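Local coordinates for protein yesU (Bacillus subtilis, PDB 1OQ1) that is of unknown function but folds as a galectin-like beta sandwich, which would be consistent with carbohydrate binding, at residues Cys10-Pro15 with Phe215-Ala220; Ile64-Phe69 with Arg162-Lys167. All coordinates share one frame; numbering follows the deposited sequence.

Contact 1 (Cys10-Pro15 with Phe215-Ala220); sequences CLYRNP and FAVHQA
Leu11 and Tyr12 both direct their backbone N-H to one acceptor, the carbonyl oxygen of Val217, and so form a classic beta bulge in this antiparallel pair. The bond from Leu11 N to Val217 O is the shorter at 2.8 Å; Tyr12 N reaches the same oxygen at 3.2 Å, and both donors lie in the plane of that carbonyl. Past the bulge the register is regular: Val217 N gives its hydrogen to Tyr12 O, and Asn14 and Phe215 exchange a reciprocal pair, with Asn14 N only 2.7 Å from Phe215 O. The polar end of Asn14 is buried and well used. Its ND2 donates almost straight (169°) to Tyr12 OH at 3.1 Å, within the amide plane, and also to Asp21 O, while OD1 accepts from Leu16 N.

On the face of Tyr12 and Phe215, CE2 of the tyrosine meets CE2 of the phenylalanine at 3.7 Å, the ring planes 68° apart. The other face carries Cys10, Arg13, Ala216 and His218. There Cys10 SG sits over the imidazole of His218, 4.2 Å from its centroid, and Arg13 NH2 comes to the edge of that ring. Ala216 CB lies against one face of the Arg13 guanidinium, offset toward its rim. His218 ND1 has a weak bond to Gly8 O.

Strand 5-14 thus pairs with one side of strand 209-222, whose other side bonds to strand 63-73; Phe215 meets Phe202 of the second sheet edge-to-face, and Tyr12 meets Phe59 likewise.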
ATOM      1  N   CYS A  10      -2.395   9.138 -17.624  1.00  9.37           N
ATOM      2  CA  CYS A  10      -1.560   9.149 -16.430  1.00  9.86           C
ATOM      3  C   CYS A  10      -2.036  10.291 -15.544  1.00 10.93           C
ATOM      4  O   CYS A  10      -2.092  11.440 -15.982  1.00 11.47           O
ATOM      5  CB  CYS A  10      -0.088   9.360 -16.794  1.00 12.09           C
ATOM      6  SG  CYS A  10       1.027   9.335 -15.359  1.00 14.12           S
ATOM      7  N   LEU A  11      -2.380   9.974 -14.303  1.00  8.77           N
ATOM      8  CA  LEU A  11      -2.861  10.984 -13.370  1.00 10.31           C
ATOM      9  C   LEU A  11      -1.765  11.495 -12.452  1.00 11.19           C
ATOM     10  O   LEU A  11      -1.821  12.633 -11.981  1.00 10.86           O
ATOM     11  CB  LEU A  11      -3.985  10.409 -12.509  1.00 10.36           C
ATOM     12  CG  LEU A  11      -5.185   9.834 -13.259  1.00 11.99           C
ATOM     13  CD1 LEU A  11      -6.199   9.305 -12.261  1.00 13.05           C
ATOM     14  CD2 LEU A  11      -5.806  10.915 -14.130  1.00 12.47           C
ATOM     15  N   TYR A  12      -0.762  10.656 -12.214  1.00 10.27           N
ATOM     16  CA  TYR A  12       0.319  11.002 -11.300  1.00 10.75           C
ATOM     17  C   TYR A  12       1.496  10.057 -11.491  1.00  9.86           C
ATOM     18  O   TYR A  12       1.315   8.863 -11.732  1.00  9.78           O
ATOM     19  CB  TYR A  12      -0.208  10.874  -9.865  1.00 11.15           C
ATOM     20  CG  TYR A  12       0.784  11.150  -8.760  1.00 11.04           C
ATOM     21  CD1 TYR A  12       1.000  12.447  -8.297  1.00 12.20           C
ATOM     22  CD2 TYR A  12       1.480  10.106  -8.148  1.00 11.71           C
ATOM     23  CE1 TYR A  12       1.883  12.700  -7.246  1.00 12.15           C
ATOM     24  CE2 TYR A  12       2.368  10.349  -7.100  1.00 10.70           C
ATOM     25  CZ  TYR A  12       2.561  11.647  -6.656  1.00 12.46           C
ATOM     26  OH  TYR A  12       3.432  11.895  -5.618  1.00 14.31           O
ATOM     27  N   ARG A  13       2.703  10.597 -11.389  1.00  8.96           N
ATOM     28  CA  ARG A  13       3.900   9.787 -11.512  1.00  9.80           C
ATOM     29  C   ARG A  13       4.998  10.420 -10.668  1.00 10.45           C
ATOM     30  O   ARG A  13       5.312  11.605 -10.822  1.00  9.27           O
ATOM     31  CB  ARG A  13       4.342   9.692 -12.973  1.00 12.17           C
ATOM     32  CG  ARG A  13       5.587   8.840 -13.177  1.00 16.44           C
ATOM     33  CD  ARG A  13       5.982   8.778 -14.641  1.00 19.34           C
ATOM     34  NE  ARG A  13       5.153   7.868 -15.427  1.00 20.57           N
ATOM     35  CZ  ARG A  13       5.236   6.542 -15.372  1.00 21.78           C
ATOM     36  NH1 ARG A  13       6.112   5.959 -14.561  1.00 21.64           N
ATOM     37  NH2 ARG A  13       4.457   5.794 -16.143  1.00 19.11           N
ATOM     38  N   ASN A  14       5.563   9.624  -9.769  1.00  8.63           N
ATOM     39  CA  ASN A  14       6.627  10.075  -8.882  1.00  7.96           C
ATOM     40  C   ASN A  14       7.798   9.100  -8.998  1.00  8.85           C
ATOM     41  O   ASN A  14       7.693   7.937  -8.606  1.00  7.19           O
ATOM     42  CB  ASN A  14       6.121  10.107  -7.440  1.00  9.21           C
ATOM     43  CG  ASN A  14       7.078  10.811  -6.502  1.00  9.50           C
ATOM     44  OD1 ASN A  14       8.295  10.705  -6.645  1.00 11.51           O
ATOM     45  ND2 ASN A  14       6.531  11.527  -5.525  1.00 10.08           N
ATOM     46  N   PRO A  15       8.928   9.562  -9.553  1.00  9.96           N
ATOM     47  CA  PRO A  15      10.118   8.721  -9.721  1.00  9.83           C
ATOM     48  C   PRO A  15      10.711   8.222  -8.399  1.00  9.39           C
ATOM     49  O   PRO A  15      11.329   7.154  -8.355  1.00  8.43           O
ATOM     50  CB  PRO A  15      11.090   9.643 -10.463  1.00 11.29           C
ATOM     51  CG  PRO A  15      10.188  10.577 -11.203  1.00 12.96           C
ATOM     52  CD  PRO A  15       9.119  10.875 -10.192  1.00 11.49           C
ATOM     53  N   PHE A 215       6.586   5.339  -8.725  1.00  8.53           N
ATOM     54  CA  PHE A 215       5.225   5.196  -8.228  1.00  9.56           C
ATOM     55  C   PHE A 215       4.303   5.975  -9.173  1.00  9.79           C
ATOM     56  O   PHE A 215       4.452   7.188  -9.335  1.00 10.93           O
ATOM     57  CB  PHE A 215       5.171   5.756  -6.804  1.00  9.75           C
ATOM     58  CG  PHE A 215       3.784   5.946  -6.257  1.00  9.99           C
ATOM     59  CD1 PHE A 215       2.823   4.948  -6.375  1.00 11.28           C
ATOM     60  CD2 PHE A 215       3.457   7.114  -5.576  1.00 11.79           C
ATOM     61  CE1 PHE A 215       1.555   5.109  -5.822  1.00 12.23           C
ATOM     62  CE2 PHE A 215       2.192   7.289  -5.016  1.00 13.99           C
ATOM     63  CZ  PHE A 215       1.237   6.280  -5.141  1.00 13.50           C
ATOM     64  N   ALA A 216       3.358   5.283  -9.800  1.00  7.26           N
ATOM     65  CA  ALA A 216       2.457   5.950 -10.739  1.00  5.99           C
ATOM     66  C   ALA A 216       1.006   5.523 -10.589  1.00  5.90           C
ATOM     67  O   ALA A 216       0.719   4.426 -10.113  1.00  6.50           O
ATOM     68  CB  ALA A 216       2.922   5.689 -12.164  1.00  5.96           C
ATOM     69  N   VAL A 217       0.102   6.407 -11.003  1.00  6.78           N
ATOM     70  CA  VAL A 217      -1.333   6.150 -10.955  1.00  6.69           C
ATOM     71  C   VAL A 217      -1.937   6.512 -12.314  1.00  8.63           C
ATOM     72  O   VAL A 217      -1.801   7.643 -12.781  1.00  9.52           O
ATOM     73  CB  VAL A 217      -2.032   7.001  -9.857  1.00  9.14           C
ATOM     74  CG1 VAL A 217      -3.517   6.662  -9.796  1.00  9.49           C
ATOM     75  CG2 VAL A 217      -1.383   6.755  -8.508  1.00  7.44           C
ATOM     76  N   HIS A 218      -2.588   5.544 -12.949  1.00  7.60           N
ATOM     77  CA  HIS A 218      -3.228   5.757 -14.245  1.00  7.94           C
ATOM     78  C   HIS A 218      -4.722   5.484 -14.117  1.00  8.78           C
ATOM     79  O   HIS A 218      -5.163   4.812 -13.184  1.00  7.54           O
ATOM     80  CB  HIS A 218      -2.653   4.800 -15.300  1.00  8.81           C
ATOM     81  CG  HIS A 218      -1.242   5.102 -15.703  1.00  9.33           C
ATOM     82  ND1 HIS A 218      -0.923   5.750 -16.879  1.00 11.35           N
ATOM     83  CD2 HIS A 218      -0.064   4.828 -15.094  1.00  7.81           C
ATOM     84  CE1 HIS A 218       0.391   5.858 -16.977  1.00  7.61           C
ATOM     85  NE2 HIS A 218       0.935   5.307 -15.909  1.00 11.59           N
ATOM     86  N   GLN A 219      -5.499   6.009 -15.058  1.00  8.72           N
ATOM     87  CA  GLN A 219      -6.939   5.778 -15.068  1.00 10.11           C
ATOM     88  C   GLN A 219      -7.131   4.303 -15.405  1.00  9.56           C
ATOM     89  O   GLN A 219      -6.394   3.757 -16.226  1.00  9.99           O
ATOM     90  CB  GLN A 219      -7.608   6.620 -16.157  1.00 15.79           C
ATOM     91  CG  GLN A 219      -7.821   8.081 -15.819  1.00 26.86           C
ATOM     92  CD  GLN A 219      -8.970   8.286 -14.855  1.00 33.92           C
ATOM     93  OE1 GLN A 219     -10.044   7.703 -15.021  1.00 39.15           O
ATOM     94  NE2 GLN A 219      -8.760   9.126 -13.848  1.00 38.72           N
ATOM     95  N   ALA A 220      -8.100   3.651 -14.771  1.00  8.64           N
ATOM     96  CA  ALA A 220      -8.358   2.243 -15.060  1.00  8.77           C
ATOM     97  C   ALA A 220      -9.389   2.157 -16.179  1.00  9.76           C
ATOM     98  O   ALA A 220     -10.478   2.718 -16.070  1.00 11.44           O
ATOM     99  CB  ALA A 220      -8.881   1.528 -13.814  1.00  7.58           C
TER

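Contact 2 (Ile64-Phe69 with Arg162-Lys167); sequences IVTWDF and RMKLIK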
ATOM      1  N   ILE A  64      -5.278   2.450 -11.680  1.00  5.38           N
ATOM      2  CA  ILE A  64      -4.321   1.354 -11.686  1.00  4.89           C
ATOM      3  C   ILE A  64      -3.061   1.953 -11.068  1.00  5.92           C
ATOM      4  O   ILE A  64      -2.515   2.933 -11.576  1.00  5.07           O
ATOM      5  CB  ILE A  64      -4.046   0.842 -13.109  1.00  7.18           C
ATOM      6  CG1 ILE A  64      -5.332   0.240 -13.695  1.00  7.56           C
ATOM      7  CG2 ILE A  64      -2.939  -0.210 -13.078  1.00  6.49           C
ATOM      8  CD1 ILE A  64      -5.174  -0.334 -15.088  1.00  6.26           C
ATOM      9  N   VAL A  65      -2.631   1.367  -9.953  1.00  4.96           N
ATOM     10  CA  VAL A  65      -1.468   1.841  -9.205  1.00  4.93           C
ATOM     11  C   VAL A  65      -0.276   0.918  -9.410  1.00  4.62           C
ATOM     12  O   VAL A  65      -0.383  -0.293  -9.219  1.00  4.36           O
ATOM     13  CB  VAL A  65      -1.793   1.913  -7.689  1.00  6.01           C
ATOM     14  CG1 VAL A  65      -0.610   2.491  -6.921  1.00  6.28           C
ATOM     15  CG2 VAL A  65      -3.041   2.755  -7.463  1.00  6.82           C
ATOM     16  N   THR A  66       0.856   1.498  -9.790  1.00  4.00           N
ATOM     17  CA  THR A  66       2.064   0.722 -10.028  1.00  4.66           C
ATOM     18  C   THR A  66       3.286   1.313  -9.332  1.00  5.50           C
ATOM     19  O   THR A  66       3.366   2.524  -9.091  1.00  4.70           O
ATOM     20  CB  THR A  66       2.374   0.625 -11.541  1.00  5.20           C
ATOM     21  OG1 THR A  66       2.454   1.945 -12.100  1.00  5.65           O
ATOM     22  CG2 THR A  66       1.290  -0.170 -12.262  1.00  6.45           C
ATOM     23  N   TRP A  67       4.229   0.440  -8.998  1.00  5.04           N
ATOM     24  CA  TRP A  67       5.472   0.858  -8.370  1.00  5.26           C
ATOM     25  C   TRP A  67       6.479  -0.287  -8.383  1.00  6.42           C
ATOM     26  O   TRP A  67       6.100  -1.456  -8.498  1.00  4.85           O
ATOM     27  CB  TRP A  67       5.224   1.351  -6.928  1.00  6.01           C
ATOM     28  CG  TRP A  67       4.891   0.295  -5.891  1.00  5.54           C
ATOM     29  CD1 TRP A  67       5.746  -0.252  -4.970  1.00  6.01           C
ATOM     30  CD2 TRP A  67       3.603  -0.286  -5.635  1.00  4.85           C
ATOM     31  NE1 TRP A  67       5.066  -1.132  -4.152  1.00  5.90           N
ATOM     32  CE2 TRP A  67       3.750  -1.170  -4.541  1.00  6.46           C
ATOM     33  CE3 TRP A  67       2.338  -0.144  -6.224  1.00  5.69           C
ATOM     34  CZ2 TRP A  67       2.676  -1.910  -4.022  1.00  6.34           C
ATOM     35  CZ3 TRP A  67       1.268  -0.881  -5.708  1.00  6.78           C
ATOM     36  CH2 TRP A  67       1.449  -1.751  -4.617  1.00  5.57           C
ATOM     37  N   ASP A  68       7.761   0.067  -8.319  1.00  5.43           N
ATOM     38  CA  ASP A  68       8.844  -0.911  -8.282  1.00  6.58           C
ATOM     39  C   ASP A  68       9.179  -1.124  -6.809  1.00  6.10           C
ATOM     40  O   ASP A  68       9.306  -0.158  -6.057  1.00  7.10           O
ATOM     41  CB  ASP A  68      10.067  -0.382  -9.028  1.00  7.54           C
ATOM     42  CG  ASP A  68       9.995  -0.636 -10.525  1.00 11.16           C
ATOM     43  OD1 ASP A  68       8.890  -0.886 -11.045  1.00 12.61           O
ATOM     44  OD2 ASP A  68      11.052  -0.580 -11.187  1.00 14.25           O
ATOM     45  N   PHE A  69       9.322  -2.386  -6.410  1.00  5.80           N
ATOM     46  CA  PHE A  69       9.596  -2.755  -5.021  1.00  4.95           C
ATOM     47  C   PHE A  69      10.796  -3.686  -4.883  1.00  4.83           C
ATOM     48  O   PHE A  69      10.914  -4.666  -5.617  1.00  5.57           O
ATOM     49  CB  PHE A  69       8.363  -3.457  -4.436  1.00  5.09           C
ATOM     50  CG  PHE A  69       8.575  -4.029  -3.060  1.00  5.08           C
ATOM     51  CD1 PHE A  69       8.665  -3.195  -1.948  1.00  5.46           C
ATOM     52  CD2 PHE A  69       8.661  -5.406  -2.874  1.00  6.03           C
ATOM     53  CE1 PHE A  69       8.836  -3.728  -0.672  1.00  6.53           C
ATOM     54  CE2 PHE A  69       8.832  -5.951  -1.601  1.00  7.19           C
ATOM     55  CZ  PHE A  69       8.919  -5.108  -0.498  1.00  6.90           C
ATOM     56  N   ARG A 162       7.761  -5.709 -10.176  1.00  5.32           N
ATOM     57  CA  ARG A 162       6.728  -4.812 -10.707  1.00  5.02           C
ATOM     58  C   ARG A 162       5.372  -5.070 -10.056  1.00  4.17           C
ATOM     59  O   ARG A 162       4.733  -6.089 -10.307  1.00  5.53           O
ATOM     60  CB  ARG A 162       6.628  -4.984 -12.228  1.00  6.99           C
ATOM     61  CG  ARG A 162       7.735  -4.276 -13.018  1.00  9.52           C
ATOM     62  CD  ARG A 162       7.478  -2.772 -13.054  1.00 10.40           C
ATOM     63  NE  ARG A 162       8.542  -1.998 -13.694  1.00 13.11           N
ATOM     64  CZ  ARG A 162       8.773  -1.948 -15.005  1.00 13.35           C
ATOM     65  NH1 ARG A 162       8.019  -2.635 -15.853  1.00 13.22           N
ATOM     66  NH2 ARG A 162       9.759  -1.187 -15.468  1.00 14.73           N
HETATM   67  N   MSE A 163       4.954  -4.140  -9.204  1.00  4.75           N
HETATM   68  CA  MSE A 163       3.690  -4.254  -8.474  1.00  4.79           C
HETATM   69  C   MSE A 163       2.589  -3.489  -9.201  1.00  3.99           C
HETATM   70  O   MSE A 163       2.810  -2.371  -9.654  1.00  5.59           O
HETATM   71  CB  MSE A 163       3.873  -3.677  -7.073  1.00  5.73           C
HETATM   72  CG  MSE A 163       5.257  -3.922  -6.501  1.00  9.46           C
HETATM   73 SE   MSE A 163       5.620  -5.775  -6.086  0.85 13.38          SE
HETATM   74  CE  MSE A 163       6.030  -6.527  -7.792  1.00 22.59           C
ATOM     75  N   LYS A 164       1.403  -4.087  -9.303  1.00  5.07           N
ATOM     76  CA  LYS A 164       0.283  -3.435  -9.984  1.00  4.85           C
ATOM     77  C   LYS A 164      -1.023  -3.719  -9.259  1.00  5.50           C
ATOM     78  O   LYS A 164      -1.366  -4.870  -9.001  1.00  4.92           O
ATOM     79  CB  LYS A 164       0.178  -3.910 -11.440  1.00  6.81           C
ATOM     80  CG  LYS A 164      -0.952  -3.227 -12.217  1.00  7.94           C
ATOM     81  CD  LYS A 164      -1.015  -3.659 -13.681  1.00 11.49           C
ATOM     82  CE  LYS A 164       0.163  -3.122 -14.480  1.00 13.84           C
ATOM     83  NZ  LYS A 164       0.065  -3.478 -15.930  1.00 14.01           N
ATOM     84  N   LEU A 165      -1.744  -2.652  -8.941  1.00  4.35           N
ATOM     85  CA  LEU A 165      -3.002  -2.737  -8.218  1.00  6.46           C
ATOM     86  C   LEU A 165      -4.129  -2.037  -8.969  1.00  5.03           C
ATOM     87  O   LEU A 165      -3.969  -0.895  -9.395  1.00  7.21           O
ATOM     88  CB  LEU A 165      -2.833  -2.075  -6.847  1.00  5.90           C
ATOM     89  CG  LEU A 165      -4.061  -2.033  -5.938  1.00  7.46           C
ATOM     90  CD1 LEU A 165      -4.319  -3.422  -5.380  1.00  9.27           C
ATOM     91  CD2 LEU A 165      -3.829  -1.047  -4.803  1.00 10.13           C
ATOM     92  N   ILE A 166      -5.261  -2.718  -9.131  1.00  5.67           N
ATOM     93  CA  ILE A 166      -6.422  -2.129  -9.796  1.00  6.03           C
ATOM     94  C   ILE A 166      -7.506  -1.868  -8.753  1.00  6.01           C
ATOM     95  O   ILE A 166      -7.809  -2.739  -7.940  1.00  6.79           O
ATOM     96  CB  ILE A 166      -7.030  -3.071 -10.868  1.00  4.79           C
ATOM     97  CG1 ILE A 166      -6.004  -3.358 -11.966  1.00  7.59           C
ATOM     98  CG2 ILE A 166      -8.286  -2.430 -11.478  1.00  7.23           C
ATOM     99  CD1 ILE A 166      -6.476  -4.399 -12.960  1.00  7.10           C
ATOM    100  N   LYS A 167      -8.077  -0.665  -8.783  1.00  5.50           N
ATOM    101  CA  LYS A 167      -9.150  -0.272  -7.869  1.00  5.90           C
ATOM    102  C   LYS A 167     -10.239   0.387  -8.708  1.00  6.13           C
ATOM    103  O   LYS A 167     -10.040   1.468  -9.266  1.00  6.51           O
ATOM    104  CB  LYS A 167      -8.627   0.714  -6.820  1.00  6.17           C
ATOM    105  CG  LYS A 167      -9.714   1.395  -5.989  1.00  6.91           C
ATOM    106  CD  LYS A 167     -10.464   0.398  -5.127  1.00  6.51           C
ATOM    107  CE  LYS A 167     -11.522   1.091  -4.278  1.00  6.35           C
ATOM    108  NZ  LYS A 167     -12.600   1.704  -5.103  1.00  6.08           N
TER
HETATM  109  O   HOH W   1      10.416   0.955 -13.222  1.00 17.42           O
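Trp67 and Met163, the latter a selenomethionine, form the apolar centre of this antiparallel pair. Met163 CB lies over the face of the indole, 3.6 Å from the centroid of the six-membered ring and 11° off its normal, a CH-pi contact. CG of Trp67 stands between the backbone N and the carbonyl carbon (chi1 72°), and the indole crosses the Met163 side chain at about a right angle. The rest of Met163 bends away at chi2 and chi3, running past Phe69, whose CB is 3.8 Å from Met163 CG; SE keeps longer, oblique Met-aromatic contacts with the rings of Trp67 and Phe69. Leu165 CB comes to the edge of the indole at CZ3 and also faces Val65 on the same side of the sheet.

Beneath this layer the backbones are joined by two reciprocal pairs of bonds. Val65 and Leu165 exchange theirs at 2.7 Å each way, N to O, while the Trp67 N to Met163 O bond is longer at 3.2 Å.

On the opposite face Ile64 and Ile166 lie side by side, and Lys164 CG rests 3.7 Å from Ile64 CG2 and against Thr66 CG2. Outermost, Arg162 runs alongside Asp68 in a salt bridge: NE reaches OD1 at 2.9 Å, but the hydrogen bond within it is weak, bent to 130°. A water ties the two ends together, donating to Asp68 OD2 at 2.6 Å and accepting from Arg162 NH2.

Strands 171-176 and 209-222 flank the pair. The Trp67, Met163 and Leu165 face turns into the interior of the galectin-like sandwich, where Leu80 of strand 76-86 meets Trp67 and Leu165, and Tyr119 OH of strand 112-122 bonds to Trp67 NE1.

How the contacts relate
Contacts 1 and 2 are neighbouring steps across one antiparallel sheet, their centres about 10 Å apart. The four strands run in the order 5-14, 209-222, 63-73, 161-168, and the two middle ones join the contacts: His218 O lies 2.8 Å from Ile64 N and Ala216 N 2.8 Å from Thr66 O, both probable hydrogen bonds. Phe215 CE1 also packs on Val65 CG1 at 3.6 Å, extending the apolar layer that faces the second sheet. Along the chain contact 2 is nested inside the loop closed by contact 1, so strands from near both termini are built into the same sheet of the galectin-like sandwich as strands from the chain's interior.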